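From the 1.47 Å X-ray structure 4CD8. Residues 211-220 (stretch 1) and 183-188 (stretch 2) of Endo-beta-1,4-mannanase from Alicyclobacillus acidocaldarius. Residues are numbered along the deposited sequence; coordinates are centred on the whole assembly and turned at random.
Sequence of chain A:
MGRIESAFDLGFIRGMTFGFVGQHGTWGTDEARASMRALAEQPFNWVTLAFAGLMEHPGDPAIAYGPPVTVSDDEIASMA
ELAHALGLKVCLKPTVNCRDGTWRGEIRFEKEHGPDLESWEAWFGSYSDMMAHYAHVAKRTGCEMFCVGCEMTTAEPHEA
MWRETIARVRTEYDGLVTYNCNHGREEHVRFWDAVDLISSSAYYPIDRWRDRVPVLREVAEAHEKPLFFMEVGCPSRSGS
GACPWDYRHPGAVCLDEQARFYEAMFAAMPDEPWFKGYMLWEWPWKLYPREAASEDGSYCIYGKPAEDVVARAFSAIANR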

# COMPACT_ATOMS: atom_id res chain seq x y z
N ASP A 211 -11.68 -19.16 3.85
CA ASP A 211 -11.95 -19.15 5.30
C ASP A 211 -11.79 -17.76 5.93
O ASP A 211 -12.35 -17.50 6.98
CB ASP A 211 -11.04 -20.13 6.07
CG ASP A 211 -11.44 -21.60 5.87
OD1 ASP A 211 -12.56 -21.87 5.39
OD2 ASP A 211 -10.62 -22.50 6.20
N ARG A 212 -11.02 -16.89 5.29
CA ARG A 212 -10.79 -15.55 5.81
C ARG A 212 -11.88 -14.54 5.50
O ARG A 212 -12.06 -13.56 6.26
CB ARG A 212 -9.46 -15.01 5.27
CG ARG A 212 -9.02 -13.67 5.86
CD ARG A 212 -8.78 -13.75 7.36
NE ARG A 212 -8.34 -12.48 7.94
CZ ARG A 212 -8.39 -12.16 9.24
NH1 ARG A 212 -8.90 -12.98 10.15
NH2 ARG A 212 -7.92 -10.99 9.64
N VAL A 213 -12.57 -14.74 4.39
CA VAL A 213 -13.58 -13.81 3.92
C VAL A 213 -14.63 -13.47 4.99
O VAL A 213 -14.94 -12.29 5.16
CB VAL A 213 -14.24 -14.32 2.61
CG1 VAL A 213 -15.45 -13.48 2.26
CG2 VAL A 213 -13.24 -14.23 1.46
N PRO A 214 -15.13 -14.47 5.75
CA PRO A 214 -16.17 -14.10 6.71
C PRO A 214 -15.73 -13.10 7.75
O PRO A 214 -16.52 -12.23 8.16
CB PRO A 214 -16.55 -15.43 7.36
CG PRO A 214 -16.21 -16.46 6.34
CD PRO A 214 -15.01 -15.93 5.61
N VAL A 215 -14.47 -13.18 8.17
CA VAL A 215 -13.98 -12.25 9.17
C VAL A 215 -13.83 -10.85 8.56
O VAL A 215 -14.14 -9.86 9.20
CB VAL A 215 -12.65 -12.71 9.78
CG1 VAL A 215 -12.10 -11.63 10.71
CG2 VAL A 215 -12.86 -14.01 10.52
N LEU A 216 -13.41 -10.78 7.30
CA LEU A 216 -13.28 -9.51 6.62
C LEU A 216 -14.65 -8.84 6.52
O LEU A 216 -14.79 -7.62 6.81
CB LEU A 216 -12.67 -9.68 5.24
CG LEU A 216 -11.26 -10.26 5.19
CD1 LEU A 216 -10.81 -10.45 3.75
CD2 LEU A 216 -10.25 -9.40 5.93
N ARG A 217 -15.66 -9.63 6.14
CA ARG A 217 -17.03 -9.10 6.09
C ARG A 217 -17.44 -8.59 7.46
O ARG A 217 -18.01 -7.47 7.60
CB ARG A 217 -18.00 -10.17 5.60
CG ARG A 217 -19.45 -9.74 5.52
CD ARG A 217 -20.36 -10.78 4.87
NE ARG A 217 -19.86 -12.13 5.06
CZ ARG A 217 -19.46 -12.96 4.10
NH1 ARG A 217 -19.50 -12.64 2.82
NH2 ARG A 217 -19.02 -14.15 4.45
N GLU A 218 -17.20 -9.40 8.48
CA GLU A 218 -17.59 -9.03 9.84
C GLU A 218 -16.92 -7.77 10.35
O GLU A 218 -17.53 -6.97 11.05
CB GLU A 218 -17.35 -10.21 10.80
CG GLU A 218 -18.20 -11.42 10.44
CD GLU A 218 -17.64 -12.78 10.87
OE1 GLU A 218 -16.67 -12.84 11.66
OE2 GLU A 218 -18.19 -13.81 10.42
N VAL A 219 -15.66 -7.58 9.99
CA VAL A 219 -14.95 -6.37 10.39
C VAL A 219 -15.56 -5.15 9.71
O VAL A 219 -15.85 -4.14 10.37
CB VAL A 219 -13.45 -6.48 10.02
CG1 VAL A 219 -12.76 -5.11 10.14
CG2 VAL A 219 -12.74 -7.48 10.92
N ALA A 220 -15.79 -5.23 8.40
CA ALA A 220 -16.44 -4.11 7.71
C ALA A 220 -17.80 -3.79 8.32
O ALA A 220 -18.13 -2.63 8.61
CB ALA A 220 -16.57 -4.43 6.24
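Stretch 2 183-188: HGREEH

Stretch 1 is helical throughout, and the helix extends beyond it at both ends. It is kinked in the first half of this stretch, where the N atoms of Pro214 and Val215 have no bond to the turn before. Pro214 has no amide hydrogen to give. Val215 N makes a weak bond to Arg212 O instead, at 3.1 Å. From Leu216 on, the regular pattern holds.

Stretch 2 has no regular helix or strand, so no crossing angle applies. It lies along one side of the helix and runs in the same general sense. Gly184 is the residue nearest Arg212, with the CA atoms 9.0 Å apart. Glu187 is nearest Val219, and there the CA atoms are 5.8 Å apart. The two backbones therefore draw closer toward the later end of stretch 1. The contact buries 292 Å², both sides summed.

Asp211 is out of reach. Arg212 spans the wide end of the gap with a long side chain, chi1 t, chi2 p and chi3 t. Its guanidinium meets two carboxylates edge-on, near its own plane. Arg212 NH2 donates to Glu186 OE1 at 2.8 Å and to Glu187 OE1 at 2.8 Å. Both are salt bridges. Arg212 NH1 adds a bond to Glu187 OE2 at 3.0 Å, so Glu187 is held through both carboxylate oxygens. Arg212 NH2 also lies 3.4 Å from Gly184 CA.

Gly184 has phi/psi of 82/-1. At these angles a CB would be jammed against the carbonyl O of His183, which by itself calls for glycine. Gly184 N makes a weak bond to Glu186 OE1, at 3.0 Å. This oxygen thus accepts from both stretches. At the end of stretch 2, His188 N bonds Arg185 O at 2.9 Å, and His188 ND1 bonds Gly184 O at 3.1 Å. Both bonds link residues close in sequence within stretch 2.

Val213 and Pro214 make no contact. Val215 points toward stretch 2, with Val215 CG1 3.8 Å from Glu187 OE2. Leu216 starts sideways, but its end comes nearer. Leu216 CD2 reaches within 3.4 Å of Glu186 OE2, which is hydrogen-bonded elsewhere in the structure.

Arg217 and Glu218 take no part. Val219, one turn after Val215, closes the contact. Val219 CG1 lies 3.6 Å from Glu186 O, and Val219 CG2 lies 3.7 Å from Glu187 CB. Here the packing is against backbone and aliphatic carbon, whereas Arg212 binds the charged ends. Ala220 is out of reach.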

# COMPACT_ATOMS: atom_id res chain seq x y z
N HIS A 183 -2.22 -8.14 7.05
CA HIS A 183 -3.12 -9.30 7.08
C HIS A 183 -3.15 -9.89 8.50
O HIS A 183 -2.12 -9.94 9.22
CB HIS A 183 -2.70 -10.37 6.06
CG HIS A 183 -1.29 -10.84 6.21
ND1 HIS A 183 -0.96 -11.89 7.02
CD2 HIS A 183 -0.14 -10.38 5.68
CE1 HIS A 183 0.35 -12.09 6.97
NE2 HIS A 183 0.87 -11.19 6.16
N GLY A 184 -4.36 -10.32 8.91
CA GLY A 184 -4.56 -10.82 10.25
C GLY A 184 -4.76 -9.77 11.32
O GLY A 184 -4.95 -10.13 12.50
N ARG A 185 -4.71 -8.48 10.94
CA ARG A 185 -4.88 -7.41 11.94
C ARG A 185 -6.16 -6.64 11.77
O ARG A 185 -6.44 -5.75 12.59
CB ARG A 185 -3.73 -6.41 11.93
CG ARG A 185 -2.36 -7.05 12.27
CD ARG A 185 -2.25 -7.36 13.77
NE ARG A 185 -2.41 -6.14 14.56
CZ ARG A 185 -2.67 -6.09 15.87
NH1 ARG A 185 -2.76 -7.20 16.60
NH2 ARG A 185 -2.78 -4.91 16.47
N GLU A 186 -6.93 -6.99 10.75
CA GLU A 186 -8.16 -6.24 10.43
C GLU A 186 -9.08 -6.15 11.61
O GLU A 186 -9.65 -5.07 11.88
CB GLU A 186 -8.89 -6.87 9.22
CG GLU A 186 -8.14 -6.76 7.89
CD GLU A 186 -7.27 -7.98 7.56
OE1 GLU A 186 -6.84 -8.68 8.50
OE2 GLU A 186 -7.07 -8.22 6.37
N GLU A 187 -9.22 -7.24 12.34
CA GLU A 187 -10.13 -7.29 13.48
C GLU A 187 -9.52 -6.75 14.77
O GLU A 187 -10.21 -6.56 15.75
CB GLU A 187 -10.70 -8.72 13.69
CG GLU A 187 -9.69 -9.79 14.12
CD GLU A 187 -9.00 -10.47 12.95
OE1 GLU A 187 -8.44 -9.77 12.10
OE2 GLU A 187 -9.00 -11.73 12.89
N HIS A 188 -8.22 -6.42 14.75
CA HIS A 188 -7.52 -6.03 15.95
C HIS A 188 -7.29 -4.52 16.13
O HIS A 188 -7.09 -4.04 17.26
CB HIS A 188 -6.20 -6.77 16.00
CG HIS A 188 -6.37 -8.23 16.24
ND1 HIS A 188 -6.08 -9.18 15.28
CD2 HIS A 188 -6.81 -8.90 17.31
CE1 HIS A 188 -6.31 -10.38 15.78
NE2 HIS A 188 -6.74 -10.24 17.01